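Local coordinates for bromo domain-containing protein (Trypanosoma cruzi, PDB 6NEY) that probably binds acetylated lysine through its bromodomain, the part of the larger protein described here, and so may read chromatin marks in transcription, at residues A60-A63 and A67-Y70; R20-P25 and C54-A59; E12-A17 and T118-G123. All coordinates share one frame; numbering follows the deposited sequence.

Contact 1: A60-A63 and A67-Y70; sequences AEKA and AYSY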
loop_
_atom_site.group_PDB
_atom_site.type_symbol
_atom_site.label_atom_id
_atom_site.label_comp_id
_atom_site.label_asym_id
_atom_site.label_seq_id
_atom_site.Cartn_x
_atom_site.Cartn_y
_atom_site.Cartn_z
ATOM N N ALA A 60 1.263 5.210 -4.723
ATOM C CA ALA A 60 0.324 5.908 -5.632
ATOM C C ALA A 60 1.062 6.278 -6.929
ATOM O O ALA A 60 0.464 6.179 -8.000
ATOM C CB ALA A 60 -0.292 7.111 -4.977
ATOM N N GLU A 61 2.336 6.667 -6.833
ATOM C CA GLU A 61 3.163 6.930 -8.043
ATOM C C GLU A 61 3.411 5.612 -8.799
ATOM O O GLU A 61 3.279 5.627 -10.020
ATOM C CB GLU A 61 4.436 7.693 -7.661
ATOM C CG GLU A 61 4.862 8.665 -8.738
ATOM N N LYS A 62 3.684 4.499 -8.116
ATOM C CA LYS A 62 3.873 3.174 -8.766
ATOM C C LYS A 62 2.594 2.760 -9.493
ATOM O O LYS A 62 2.709 2.256 -10.606
ATOM C CB LYS A 62 4.294 2.109 -7.757
ATOM C CG LYS A 62 5.725 2.267 -7.273
ATOM C CD LYS A 62 6.157 1.229 -6.283
ATOM C CE LYS A 62 6.065 -0.185 -6.813
ATOM N NZ LYS A 62 6.823 -1.136 -5.961
ATOM N N ALA A 63 1.419 3.014 -8.905
ATOM C CA ALA A 63 0.104 2.693 -9.512
ATOM C C ALA A 63 -0.065 3.452 -10.826
ATOM O O ALA A 63 -0.374 2.826 -11.829
ATOM C CB ALA A 63 -0.999 3.059 -8.558
ATOM N N ALA A 67 2.900 -0.003 -12.455
ATOM C CA ALA A 67 3.708 -0.994 -11.702
ATOM C C ALA A 67 2.842 -2.198 -11.294
ATOM O O ALA A 67 3.346 -3.342 -11.291
ATOM C CB ALA A 67 4.326 -0.333 -10.497
ATOM N N TYR A 68 1.561 -1.964 -10.973
ATOM C CA TYR A 68 0.681 -2.957 -10.296
ATOM C C TYR A 68 -0.362 -3.575 -11.244
ATOM O O TYR A 68 -1.031 -4.542 -10.826
ATOM C CB TYR A 68 -0.067 -2.288 -9.133
ATOM C CG TYR A 68 0.776 -1.683 -8.043
ATOM C CD1 TYR A 68 1.844 -2.358 -7.458
ATOM C CD2 TYR A 68 0.455 -0.430 -7.543
ATOM C CE1 TYR A 68 2.578 -1.789 -6.422
ATOM C CE2 TYR A 68 1.164 0.145 -6.507
ATOM C CZ TYR A 68 2.243 -0.525 -5.952
ATOM O OH TYR A 68 2.916 0.095 -4.934
ATOM N N SER A 69 -0.509 -3.068 -12.468
ATOM C CA SER A 69 -1.714 -3.296 -13.324
ATOM C C SER A 69 -1.744 -4.714 -13.919
ATOM O O SER A 69 -2.801 -5.083 -14.477
ATOM C CB SER A 69 -1.806 -2.273 -14.409
ATOM O OG SER A 69 -1.931 -0.961 -13.882
ATOM N N TYR A 70 -0.631 -5.456 -13.861
ATOM C CA TYR A 70 -0.464 -6.782 -14.514
ATOM C C TYR A 70 -0.551 -7.931 -13.504
ATOM O O TYR A 70 -0.516 -9.084 -13.962
ATOM C CB TYR A 70 0.839 -6.809 -15.321
ATOM C CG TYR A 70 0.842 -5.787 -16.425
ATOM C CD1 TYR A 70 1.221 -4.480 -16.178
ATOM C CD2 TYR A 70 0.383 -6.101 -17.696
ATOM C CE1 TYR A 70 1.174 -3.515 -17.169
ATOM C CE2 TYR A 70 0.336 -5.151 -18.702
ATOM C CZ TYR A 70 0.727 -3.851 -18.435
ATOM O OH TYR A 70 0.694 -2.907 -19.417
HETATM O O HOH W 1 -0.464 0.129 -11.762
#
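Tyr68 lies obliquely against the C-terminal part of helix 56-64, and the buried side of the contact is where its ring meets Ala63. Ring atom CD2 of Tyr68 comes within 3.7 Å of Ala63 CA and 3.9 Å of Ala63 CB. Tyr68 CG stands beside its own backbone N (chi1 -60°), which carries the ring back over the helix that the chain has just left. Leu15 of helix 12-21 touches the tyrosine side chain at CB, and Ala76 and Leu77 of helix 75-92 also touch it.

Toward Lys62 and Ala67 the contact is more exposed, though equally close. The lysine chain crosses the tyrosine at about a right angle, with its CB, CD and CE all near the phenol oxygen; Lys62 CE is 3.7 Å from Tyr68 OH. A bend at chi3 (59°) turns the end of the lysine across this oxygen. At the margin, Ala67 CB rests 3.7 Å from Lys62 CB.

The direct hydrogen bond between the segments is a backbone one: Ala67 N donates to Lys62 O at 2.9 Å, closing the chain on itself five residues further along. One water bridges backbone and side chain: it donates to Ala63 O (2.7 Å) and to Ser69 OG (2.8 Å) and accepts from Tyr68 N. Both its protons are thereby used, and a helix-end carbonyl is satisfied where no backbone N-H of 67-70 bonds to it.

Asp80 OD2 forms a salt bridge with Lys62 NZ and a hydrogen bond with Tyr68 OH. This shared carboxylate oxygen ties the polar ends of the two crossing side chains together, and the nearby ammonium group would tend to keep Asp80 ionised.

Contact 2: R20-P25 and C54-A59; sequences RSLDRP and CDLATA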
loop_
_atom_site.group_PDB
_atom_site.type_symbol
_atom_site.label_atom_id
_atom_site.label_comp_id
_atom_site.label_asym_id
_atom_site.label_seq_id
_atom_site.Cartn_x
_atom_site.Cartn_y
_atom_site.Cartn_z
ATOM N N ARG A 20 -5.036 5.747 -2.876
ATOM C CA ARG A 20 -5.375 7.006 -2.177
ATOM C C ARG A 20 -6.386 6.685 -1.079
ATOM O O ARG A 20 -6.298 7.309 0.022
ATOM C CB ARG A 20 -5.880 8.049 -3.176
ATOM C CG ARG A 20 -4.775 8.519 -4.112
ATOM C CD ARG A 20 -5.184 9.719 -4.947
ATOM N NE ARG A 20 -5.405 10.878 -4.096
ATOM C CZ ARG A 20 -4.453 11.458 -3.362
ATOM N N SER A 21 -7.272 5.723 -1.345
ATOM C CA SER A 21 -8.351 5.315 -0.412
ATOM C C SER A 21 -7.721 4.714 0.849
ATOM O O SER A 21 -8.418 4.675 1.861
ATOM C CB SER A 21 -9.368 4.383 -1.047
ATOM O OG SER A 21 -8.925 3.029 -1.084
ATOM N N LEU A 22 -6.442 4.306 0.807
ATOM C CA LEU A 22 -5.780 3.668 1.977
ATOM C C LEU A 22 -5.239 4.732 2.935
ATOM O O LEU A 22 -4.876 4.364 4.064
ATOM C CB LEU A 22 -4.675 2.714 1.531
ATOM C CG LEU A 22 -5.092 1.665 0.503
ATOM C CD1 LEU A 22 -3.960 0.712 0.197
ATOM C CD2 LEU A 22 -6.333 0.892 0.943
ATOM N N ASP A 23 -5.197 6.006 2.534
ATOM C CA ASP A 23 -4.715 7.102 3.412
ATOM C C ASP A 23 -5.913 7.605 4.232
ATOM O O ASP A 23 -6.682 8.438 3.724
ATOM C CB ASP A 23 -4.027 8.191 2.594
ATOM C CG ASP A 23 -3.363 9.295 3.401
ATOM O OD1 ASP A 23 -3.034 9.076 4.586
ATOM O OD2 ASP A 23 -3.166 10.375 2.821
ATOM N N ARG A 24 -6.078 7.074 5.439
ATOM C CA ARG A 24 -7.203 7.394 6.345
ATOM C C ARG A 24 -6.757 8.460 7.342
ATOM O O ARG A 24 -5.709 8.348 7.993
ATOM C CB ARG A 24 -7.644 6.153 7.126
ATOM C CG ARG A 24 -8.000 4.965 6.246
ATOM C CD ARG A 24 -8.660 3.893 7.082
ATOM N NE ARG A 24 -7.750 3.329 8.086
ATOM C CZ ARG A 24 -8.081 2.391 8.960
ATOM N NH1 ARG A 24 -7.195 1.972 9.851
ATOM N NH2 ARG A 24 -9.306 1.892 8.954
ATOM N N PRO A 25 -7.576 9.514 7.521
ATOM C CA PRO A 25 -7.315 10.520 8.551
ATOM C C PRO A 25 -7.056 9.918 9.944
ATOM O O PRO A 25 -6.204 10.424 10.644
ATOM C CB PRO A 25 -8.620 11.336 8.585
ATOM C CG PRO A 25 -9.246 11.138 7.237
ATOM C CD PRO A 25 -8.801 9.784 6.753
ATOM N N CYS A 54 8.810 1.996 1.694
ATOM C CA CYS A 54 7.652 2.371 0.856
ATOM C C CYS A 54 6.721 3.231 1.718
ATOM O O CYS A 54 6.809 3.177 2.977
ATOM C CB CYS A 54 6.964 1.139 0.267
ATOM S SG CYS A 54 5.986 1.510 -1.217
ATOM N N ASP A 55 5.910 4.047 1.069
ATOM C CA ASP A 55 4.813 4.796 1.733
ATOM C C ASP A 55 3.687 4.936 0.706
ATOM O O ASP A 55 3.890 4.500 -0.434
ATOM C CB ASP A 55 5.342 6.116 2.306
ATOM C CG ASP A 55 5.948 7.053 1.275
ATOM O OD1 ASP A 55 5.245 7.398 0.310
ATOM O OD2 ASP A 55 7.117 7.453 1.461
ATOM N N LEU A 56 2.544 5.506 1.081
ATOM C CA LEU A 56 1.368 5.551 0.174
ATOM C C LEU A 56 1.602 6.512 -0.995
ATOM O O LEU A 56 1.046 6.238 -2.061
ATOM C CB LEU A 56 0.086 5.869 0.947
ATOM C CG LEU A 56 -0.363 4.758 1.895
ATOM C CD1 LEU A 56 -1.516 5.235 2.754
ATOM C CD2 LEU A 56 -0.757 3.487 1.124
ATOM N N ALA A 57 2.375 7.580 -0.821
ATOM C CA ALA A 57 2.738 8.489 -1.936
ATOM C C ALA A 57 3.511 7.699 -2.995
ATOM O O ALA A 57 3.185 7.829 -4.187
ATOM C CB ALA A 57 3.507 9.690 -1.424
ATOM N N THR A 58 4.498 6.903 -2.585
ATOM C CA THR A 58 5.327 6.039 -3.466
ATOM C C THR A 58 4.468 4.963 -4.147
ATOM O O THR A 58 4.664 4.724 -5.352
ATOM C CB THR A 58 6.486 5.461 -2.657
ATOM O OG1 THR A 58 7.223 6.622 -2.264
ATOM C CG2 THR A 58 7.323 4.471 -3.433
ATOM N N ALA A 59 3.571 4.317 -3.402
ATOM C CA ALA A 59 2.629 3.315 -3.935
ATOM C C ALA A 59 1.735 3.990 -4.977
ATOM O O ALA A 59 1.487 3.350 -6.013
ATOM C CB ALA A 59 1.818 2.685 -2.813
#
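Leu22 and Asp23 receive the isobutyl group of Leu56: CD2 faces Leu22 CB, while CD1 lies against the Leu22 carbonyl and Asp23 CB. Along 20-25, Asp23 N bonds to Arg20 O at 3.0 Å, a turn that holds Leu22 and Asp23, the two residues that meet Leu56.

Leu22 comes first. Its CB lies 4.0 Å from Leu56 CD2, while Leu56 CD1 sits 3.7 Å from the carbonyl oxygen of Leu22, an apolar group laid against the peptide. Beyond CB, the Leu22 side chain packs among Ile81 of helix 75-92 and Phe105, Phe108 and Gln112 of helix 97-124.

At Asp23 the contact moves outward: its CB is 3.9 Å from Leu56 CD1. With CG turned opposite the backbone N (chi1 -174°), only the root of this side chain serves the packing, and OD1 bonds to Ser32 OG. Arg24 then departs from helix 56-64, pairing with Asp27 and making a cation-pi contact with Phe108.

On the other side, Leu56 is presented by the first turn of its helix. Asp55 is the N-cap: its OD1 accepts from Thr58 N at 3.0 Å (N-H...O angle 164°), on the syn side but 33° out of the carboxylate plane. Phe31 bonds to Leu56 through the backbone and touches its side chain.

Residues 22-55 thus leave and rejoin the bundle close together, as expected of the long ZA loop that, in bromodomains, joins the first two helices of the bundle, here 12-21 and 56-64, and borders the acetyl-lysine pocket.

Contact 3: E12-A17 and T118-G123; sequences EEELVA and TKKAGG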
loop_
_atom_site.group_PDB
_atom_site.type_symbol
_atom_site.label_atom_id
_atom_site.label_comp_id
_atom_site.label_asym_id
_atom_site.label_seq_id
_atom_site.Cartn_x
_atom_site.Cartn_y
_atom_site.Cartn_z
ATOM N N GLU A 12 -4.769 2.045 -14.461
ATOM C CA GLU A 12 -3.948 2.845 -13.512
ATOM C C GLU A 12 -4.862 3.797 -12.736
ATOM O O GLU A 12 -4.638 3.984 -11.526
ATOM C CB GLU A 12 -2.874 3.639 -14.259
ATOM C CG GLU A 12 -1.733 2.794 -14.738
ATOM C CD GLU A 12 -2.072 1.892 -15.902
ATOM O OE1 GLU A 12 -3.020 2.228 -16.690
ATOM O OE2 GLU A 12 -1.415 0.835 -15.996
ATOM N N GLU A 13 -5.879 4.371 -13.386
ATOM C CA GLU A 13 -6.732 5.390 -12.740
ATOM C C GLU A 13 -7.426 4.781 -11.511
ATOM O O GLU A 13 -7.543 5.457 -10.474
ATOM C CB GLU A 13 -7.721 5.967 -13.749
ATOM C CG GLU A 13 -7.052 6.698 -14.911
ATOM C CD GLU A 13 -6.627 5.886 -16.135
ATOM O OE1 GLU A 13 -6.633 4.610 -16.071
ATOM O OE2 GLU A 13 -6.268 6.542 -17.171
ATOM N N GLU A 14 -7.864 3.533 -11.622
ATOM C CA GLU A 14 -8.562 2.826 -10.526
ATOM C C GLU A 14 -7.582 2.453 -9.421
ATOM O O GLU A 14 -7.978 2.530 -8.253
ATOM C CB GLU A 14 -9.300 1.593 -11.041
ATOM C CG GLU A 14 -10.523 1.950 -11.836
ATOM C CD GLU A 14 -11.333 0.742 -12.269
ATOM O OE1 GLU A 14 -10.853 -0.421 -12.050
ATOM O OE2 GLU A 14 -12.440 0.958 -12.808
ATOM N N LEU A 15 -6.361 2.043 -9.767
ATOM C CA LEU A 15 -5.354 1.628 -8.771
ATOM C C LEU A 15 -4.853 2.862 -8.007
ATOM O O LEU A 15 -4.558 2.750 -6.813
ATOM C CB LEU A 15 -4.225 0.856 -9.461
ATOM C CG LEU A 15 -4.602 -0.517 -10.024
ATOM C CD1 LEU A 15 -3.373 -1.319 -10.424
ATOM C CD2 LEU A 15 -5.438 -1.321 -9.042
ATOM N N VAL A 16 -4.684 4.003 -8.673
ATOM C CA VAL A 16 -4.339 5.264 -7.955
ATOM C C VAL A 16 -5.444 5.563 -6.938
ATOM O O VAL A 16 -5.129 5.833 -5.778
ATOM C CB VAL A 16 -4.120 6.430 -8.935
ATOM C CG1 VAL A 16 -3.999 7.744 -8.199
ATOM C CG2 VAL A 16 -2.892 6.175 -9.793
ATOM N N ALA A 17 -6.705 5.496 -7.356
ATOM C CA ALA A 17 -7.872 5.745 -6.480
ATOM C C ALA A 17 -7.833 4.772 -5.298
ATOM O O ALA A 17 -8.109 5.223 -4.162
ATOM C CB ALA A 17 -9.157 5.637 -7.269
ATOM N N THR A 118 -11.909 -8.775 -6.249
ATOM C CA THR A 118 -13.163 -9.560 -6.368
ATOM C C THR A 118 -14.146 -8.883 -7.331
ATOM O O THR A 118 -14.677 -9.583 -8.232
ATOM C CB THR A 118 -13.788 -9.821 -4.998
ATOM O OG1 THR A 118 -12.783 -10.558 -4.308
ATOM C CG2 THR A 118 -15.095 -10.573 -5.109
ATOM N N LYS A 119 -14.402 -7.592 -7.150
ATOM C CA LYS A 119 -15.304 -6.814 -8.053
ATOM C C LYS A 119 -14.843 -6.944 -9.508
ATOM O O LYS A 119 -15.701 -7.246 -10.405
ATOM C CB LYS A 119 -15.359 -5.346 -7.623
ATOM C CG LYS A 119 -16.555 -4.585 -8.161
ATOM C CD LYS A 119 -16.305 -3.755 -9.379
ATOM C CE LYS A 119 -17.601 -3.505 -10.130
ATOM N NZ LYS A 119 -17.644 -2.159 -10.731
ATOM N N LYS A 120 -13.551 -6.725 -9.768
ATOM C CA LYS A 120 -13.000 -6.686 -11.140
ATOM C C LYS A 120 -13.154 -8.074 -11.772
ATOM O O LYS A 120 -13.598 -8.164 -12.932
ATOM C CB LYS A 120 -11.544 -6.232 -11.141
ATOM C CG LYS A 120 -11.311 -4.793 -10.704
ATOM C CD LYS A 120 -12.019 -3.728 -11.514
ATOM C CE LYS A 120 -11.420 -3.497 -12.885
ATOM N NZ LYS A 120 -12.154 -2.434 -13.619
ATOM N N ALA A 121 -12.833 -9.127 -11.008
ATOM C CA ALA A 121 -12.947 -10.533 -11.464
ATOM C C ALA A 121 -14.396 -10.818 -11.826
ATOM O O ALA A 121 -14.622 -11.465 -12.873
ATOM C CB ALA A 121 -12.443 -11.482 -10.390
ATOM N N GLY A 122 -15.338 -10.391 -10.975
ATOM C CA GLY A 122 -16.781 -10.603 -11.186
ATOM C C GLY A 122 -17.221 -10.095 -12.553
ATOM O O GLY A 122 -17.906 -10.831 -13.272
ATOM N N GLY A 123 -16.782 -8.894 -12.928
ATOM C CA GLY A 123 -17.136 -8.283 -14.219
ATOM C C GLY A 123 -16.388 -8.931 -15.372
ATOM O O GLY A 123 -17.017 -9.255 -16.398
#
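Glu14 and Lys120 meet in a salt bridge, and no other pair of residues touches between 12-17 and 118-123. Lys120 NZ donates to Glu14 OE1 at 2.9 Å, reaching it on the syn side and 16° out of the carboxylate plane. Glu14 OE2 is 3.5 Å from the same nitrogen, so the grip is one-pronged. Lys120 CE follows NZ to the oxygen, lying 3.2 Å from Glu14 OE1.

The side chains come from opposite directions and differ in shape. Glu14 is extended beyond CG, whereas Lys120 is bent at both chi2 (-59°) and chi3 (-73°). The bends shorten the lysine's reach to suit segments whose nearest CA atoms, those of Glu14 and Lys120, are 10.5 Å apart.

A neutral hydrogen bond supplements the charge pair: Tyr116 OH, one turn before Lys120 on the same helix, also bonds to Glu14 OE1. The two partners help to hold OE1 in place and probably favour the ionised form.

No apolar side-chain contact is made between the segments, though Lys120 also touches Tyr10. The segments bury 77 Å² between them, a small area at the surface of the protein.

Placed between helix 12-21 and helix 97-124, the bridge joins the first and last helices of the bromodomain four-helix bundle, at the end away from the ZA loop.

Contact 2 is the buried, apolar member of the set, contact 1 is partly buried and mixes ring packing with water and backbone bonds, and contact 3 is a surface ion pair. Helix 56-64 serves contacts 1 and 2, which touch where Tyr68 CE2 lies 3.3 Å from Ala59 O. Helix 12-21 serves contacts 2 and 3, whose centres are about 17 Å apart. Contacts 1 and 3 touch through Ser69 OG and Glu12 OE2, probably hydrogen-bonded at 2.8 Å, and where Leu15 CD1 packs on Tyr68 CB. Along the chain, contacts 2 and 1 follow one another inside the long span closed by contact 3.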